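Local atomic coordinates of sensor protein (Geobacter sulfurreducens, PDB entry 3H7M), a protein that probably acts as a membrane-bound sensor histidine kinase, here represented by its sensor domain, which resembles periplasmic solute-binding proteins. Residues G76-S80 / E81-R85; E203-A206 / R207-G211. One frame throughout, in Å; residues are numbered along the deposited sequence.

Overall arrangement
Both contacts are local and lie in series within the solute-binding-protein-like sensor domain, neither nested nor crossing. Coming from the N terminus, interaction 1 is met first: residues 76-80 take in the end of strand 73-78 in the mixed sheet and lead directly into the short helix 81-84, whose first turn the contact closes. The chain then runs through strand 87-103 and, much later, strand 181-198 before helix 202-218, where interaction 2 spans neighbouring turns. Their centres are about 17 Å apart and their nearest atoms about 9 Å, without touching. A sodium ion lies near both: Ala84 of interaction 1 binds it with Asp88 and Gln199, and Leu205 of interaction 2, its side chain about 8 Å from the ion, packs on Asp88.

Interaction 1: residues G76-S80 / E81-R85; sequences GISWS and EKRAR. With NA (sodium ion), chain B.
Ser80 ends the extended run 76-80 and is the N-cap of helix 81-84, so the two segments form one strand-to-helix corner of the solute-binding-protein-like fold. Ser80 O accepts from Ala84 N at 2.7 Å, closing the first turn, and Ser80 OG accepts from Arg83 N at 3.0 Å, the capping bond. Arg83 then folds back along the strand. CG stands beside the backbone N (chi1 -74°) and the chain runs extended from there to NE, which carries the guanidinium past Ser80 to the carbonyl of Ser78. Arg83 NH1 donates to Ser78 O at 2.6 Å with an N-H...O angle of 158°; the acceptor lies almost in the guanidinium plane, though NH1 is tilted 29° from the carbonyl plane. Ile77 CD1 sits over one guanidinium face, and a water bridges NH1 and Ser78 N. A methionine in place of Arg83 would probably leave Ser78 O without this donor and take from the water one of the donors it accepts from. On another side, the Trp79 ring has Glu81 N over one face and the Glu81 carboxylate perpendicular to it, Glu81 OE2 lying 3.7 Å from Trp79 CZ2. Glu81 OE1 also forms a salt bridge with Arg85 NH1. Ala84 CB comes to 3.5 Å from Trp79 NE1, while Ala84 O binds the sodium ion at 2.8 Å.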
loop_
_atom_site.group_PDB
_atom_site.type_symbol
_atom_site.label_atom_id
_atom_site.label_comp_id
_atom_site.label_asym_id
_atom_site.label_seq_id
_atom_site.Cartn_x
_atom_site.Cartn_y
_atom_site.Cartn_z
ATOM N N GLY A 76 -2.911 2.704 5.611
ATOM C CA GLY A 76 -1.751 2.159 4.930
ATOM C C GLY A 76 -1.166 3.034 3.848
ATOM O O GLY A 76 -1.588 2.984 2.691
ATOM N N ILE A 77 -0.178 3.834 4.215
ATOM C CA ILE A 77 0.433 4.703 3.245
ATOM C C ILE A 77 1.928 4.774 3.458
ATOM O O ILE A 77 2.419 4.802 4.594
ATOM C CB ILE A 77 -0.175 6.094 3.307
ATOM C CG1 ILE A 77 0.533 7.008 2.311
ATOM C CG2 ILE A 77 -0.072 6.636 4.716
ATOM C CD1 ILE A 77 -0.104 8.371 2.180
ATOM N N SER A 78 2.646 4.762 2.342
ATOM C CA SER A 78 4.098 4.811 2.351
ATOM C C SER A 78 4.602 6.221 2.631
ATOM O O SER A 78 4.044 7.199 2.149
ATOM C CB SER A 78 4.644 4.322 1.008
ATOM O OG SER A 78 4.566 2.910 0.902
ATOM N N TRP A 79 5.661 6.314 3.419
ATOM C CA TRP A 79 6.252 7.595 3.760
ATOM C C TRP A 79 7.140 8.134 2.638
ATOM O O TRP A 79 7.758 7.357 1.893
ATOM C CB TRP A 79 7.105 7.459 5.028
ATOM C CG TRP A 79 7.702 8.770 5.470
ATOM C CD1 TRP A 79 7.111 9.722 6.256
ATOM C CD2 TRP A 79 8.967 9.310 5.073
ATOM N NE1 TRP A 79 7.928 10.822 6.366
ATOM C CE2 TRP A 79 9.073 10.594 5.648
ATOM C CE3 TRP A 79 10.021 8.835 4.282
ATOM C CZ2 TRP A 79 10.191 11.407 5.458
ATOM C CZ3 TRP A 79 11.132 9.644 4.095
ATOM C CH2 TRP A 79 11.207 10.915 4.681
ATOM N N SER A 80 7.181 9.464 2.527
ATOM C CA SER A 80 8.036 10.180 1.566
ATOM C C SER A 80 8.092 11.642 1.973
ATOM O O SER A 80 7.168 12.154 2.604
ATOM C CB SER A 80 7.514 10.104 0.132
ATOM O OG SER A 80 6.727 11.234 -0.163
ATOM N N GLU A 81 9.177 12.310 1.598
ATOM C CA GLU A 81 9.359 13.715 1.922
ATOM C C GLU A 81 8.228 14.586 1.407
ATOM O O GLU A 81 7.626 15.338 2.176
ATOM C CB GLU A 81 10.690 14.215 1.375
ATOM C CG GLU A 81 11.810 14.185 2.395
ATOM C CD GLU A 81 11.440 14.940 3.659
ATOM O OE1 GLU A 81 10.680 15.930 3.556
ATOM O OE2 GLU A 81 11.914 14.552 4.750
ATOM N N LYS A 82 7.938 14.487 0.111
ATOM C CA LYS A 82 6.860 15.280 -0.478
ATOM C C LYS A 82 5.572 15.013 0.283
ATOM O O LYS A 82 4.719 15.895 0.437
ATOM C CB LYS A 82 6.644 14.896 -1.945
ATOM C CG LYS A 82 7.071 15.944 -2.966
ATOM C CD LYS A 82 6.633 15.540 -4.378
ATOM C CE LYS A 82 7.280 16.408 -5.468
ATOM N NZ LYS A 82 6.910 17.857 -5.418
ATOM N N ARG A 83 5.439 13.776 0.752
ATOM C CA ARG A 83 4.253 13.352 1.471
ATOM C C ARG A 83 4.189 13.874 2.901
ATOM O O ARG A 83 3.146 14.344 3.332
ATOM C CB ARG A 83 4.151 11.821 1.455
ATOM C CG ARG A 83 3.728 11.226 0.101
ATOM C CD ARG A 83 3.590 9.702 0.181
ATOM N NE ARG A 83 3.075 9.103 -1.053
ATOM C CZ ARG A 83 2.791 7.808 -1.202
ATOM N NH1 ARG A 83 2.968 6.950 -0.196
ATOM N NH2 ARG A 83 2.323 7.365 -2.360
ATOM N N ALA A 84 5.293 13.787 3.634
ATOM C CA ALA A 84 5.321 14.273 5.009
ATOM C C ALA A 84 4.956 15.768 5.073
ATOM O O ALA A 84 4.388 16.240 6.060
ATOM C CB ALA A 84 6.704 14.034 5.617
ATOM N N ARG A 85 5.271 16.500 4.006
ATOM C CA ARG A 85 4.989 17.930 3.934
ATOM C C ARG A 85 3.508 18.303 3.946
ATOM O O ARG A 85 3.171 19.489 3.915
ATOM C CB ARG A 85 5.625 18.534 2.677
ATOM C CG ARG A 85 7.039 19.047 2.872
ATOM C CD ARG A 85 7.443 19.995 1.745
ATOM N NE ARG A 85 8.020 19.302 0.598
ATOM C CZ ARG A 85 9.182 18.658 0.630
ATOM N NH1 ARG A 85 9.890 18.615 1.754
ATOM N NH2 ARG A 85 9.644 18.066 -0.465
HETATM NA NA NA B . 4.401 15.926 8.801
HETATM O O HOH W 1 1.503 4.242 -0.336
HETATM O O HOH W 2 5.528 18.687 8.652
#

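Interaction 2: residues E203-A206 / R207-G211; sequences ELLA and RFSEG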
loop_
_atom_site.group_PDB
_atom_site.type_symbol
_atom_site.label_atom_id
_atom_site.label_comp_id
_atom_site.label_asym_id
_atom_site.label_seq_id
_atom_site.Cartn_x
_atom_site.Cartn_y
_atom_site.Cartn_z
ATOM N N GLU A 203 -3.416 14.744 17.915
ATOM C CA GLU A 203 -4.245 13.950 18.806
ATOM C C GLU A 203 -4.427 12.575 18.168
ATOM O O GLU A 203 -3.924 11.558 18.670
ATOM C CB GLU A 203 -5.598 14.632 19.002
ATOM C CG GLU A 203 -6.124 14.581 20.428
ATOM C CD GLU A 203 -6.730 13.242 20.793
ATOM O OE1 GLU A 203 -6.014 12.219 20.710
ATOM O OE2 GLU A 203 -7.925 13.217 21.169
ATOM N N LEU A 204 -5.138 12.561 17.045
ATOM C CA LEU A 204 -5.396 11.332 16.316
ATOM C C LEU A 204 -4.068 10.632 16.064
ATOM O O LEU A 204 -3.930 9.437 16.285
ATOM C CB LEU A 204 -6.073 11.667 15.000
ATOM C CG LEU A 204 -7.006 10.615 14.426
ATOM C CD1 LEU A 204 -8.005 10.171 15.483
ATOM C CD2 LEU A 204 -7.712 11.212 13.207
ATOM N N LEU A 205 -3.079 11.385 15.619
ATOM C CA LEU A 205 -1.786 10.799 15.377
ATOM C C LEU A 205 -1.311 9.969 16.564
ATOM O O LEU A 205 -0.907 8.820 16.409
ATOM C CB LEU A 205 -0.742 11.878 15.095
ATOM C CG LEU A 205 0.642 11.271 14.816
ATOM C CD1 LEU A 205 0.784 11.002 13.330
ATOM C CD2 LEU A 205 1.737 12.203 15.279
ATOM N N ALA A 206 -1.354 10.558 17.749
ATOM C CA ALA A 206 -0.878 9.894 18.963
ATOM C C ALA A 206 -1.782 8.756 19.395
ATOM O O ALA A 206 -1.352 7.787 20.033
ATOM C CB ALA A 206 -0.752 10.918 20.100
ATOM N N ARG A 207 -3.046 8.893 19.048
ATOM C CA ARG A 207 -4.023 7.888 19.387
ATOM C C ARG A 207 -3.594 6.597 18.668
ATOM O O ARG A 207 -3.499 5.522 19.274
ATOM C CB ARG A 207 -5.386 8.376 18.908
ATOM C CG ARG A 207 -6.574 7.744 19.584
ATOM C CD ARG A 207 -7.057 8.519 20.803
ATOM N NE ARG A 207 -8.395 8.053 21.170
ATOM C CZ ARG A 207 -9.511 8.371 20.507
ATOM N NH1 ARG A 207 -9.461 9.171 19.444
ATOM N NH2 ARG A 207 -10.681 7.866 20.892
ATOM N N PHE A 208 -3.288 6.716 17.380
ATOM C CA PHE A 208 -2.867 5.556 16.598
ATOM C C PHE A 208 -1.484 5.040 16.927
ATOM O O PHE A 208 -1.281 3.825 17.023
ATOM C CB PHE A 208 -2.985 5.864 15.103
ATOM C CG PHE A 208 -4.384 5.692 14.577
ATOM C CD1 PHE A 208 -4.854 4.432 14.212
ATOM C CD2 PHE A 208 -5.271 6.756 14.562
ATOM C CE1 PHE A 208 -6.195 4.239 13.848
ATOM C CE2 PHE A 208 -6.614 6.573 14.202
ATOM C CZ PHE A 208 -7.074 5.316 13.846
ATOM N N SER A 209 -0.540 5.948 17.145
ATOM C CA SER A 209 0.823 5.533 17.440
ATOM C C SER A 209 0.852 4.713 18.711
ATOM O O SER A 209 1.549 3.704 18.808
ATOM C CB SER A 209 1.726 6.755 17.599
ATOM O OG SER A 209 1.505 7.677 16.551
ATOM N N GLU A 210 0.080 5.166 19.684
ATOM C CA GLU A 210 -0.007 4.503 20.972
ATOM C C GLU A 210 -0.620 3.102 20.806
ATOM O O GLU A 210 -0.131 2.120 21.381
ATOM C CB GLU A 210 -0.859 5.369 21.909
ATOM C CG GLU A 210 -0.630 5.132 23.391
ATOM C CD GLU A 210 -1.501 6.030 24.270
ATOM O OE1 GLU A 210 -1.724 7.207 23.898
ATOM O OE2 GLU A 210 -1.952 5.562 25.338
ATOM N N GLY A 211 -1.698 3.015 20.026
ATOM C CA GLY A 211 -2.317 1.717 19.784
ATOM C C GLY A 211 -1.311 0.768 19.127
ATOM O O GLY A 211 -1.153 -0.381 19.545
#
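Leu205 and Ser209, one turn apart, are joined by two hydrogen bonds to one oxygen: Leu205 O accepts both Ser209 N at 3.0 Å, in the carbonyl plane, and Ser209 OG at 2.7 Å, which approaches from above that plane. The hydroxyl reaches back because OG stands beside its own backbone N (chi1 -46°). On the packed side, Leu204 and Phe208 lie alongside each other, pointing the same way, with Leu204 CD1 4.1 Å from Phe208 CE2. Leu204 O meets the ring edge at CD2 and accepts from Phe208 N at 3.0 Å. All this is the i to i+4 pattern of an alpha-helix, here within helix 202-218, which rests Leu204 and Leu205 on Val197 of strand 181-198 and stacks Phe208 on Tyr195. Toward solvent the side chains meet more loosely. Glu203 and Arg207 cross at an angle, carboxylate and guanidinium planes 51° apart, with Glu203 OE1 3.8 Å from Arg207 CD. Their charged ends stay separate, Glu203 OE2 being 4.7 Å from Arg207 NH1, and Arg207 NH2 instead donates to Arg9 O. Further along, Glu210 keeps its backbone bond to Ala206 O while its side chain, extended beyond CG, lies on the exposed side, where it also touches Met48 of helix 36-48.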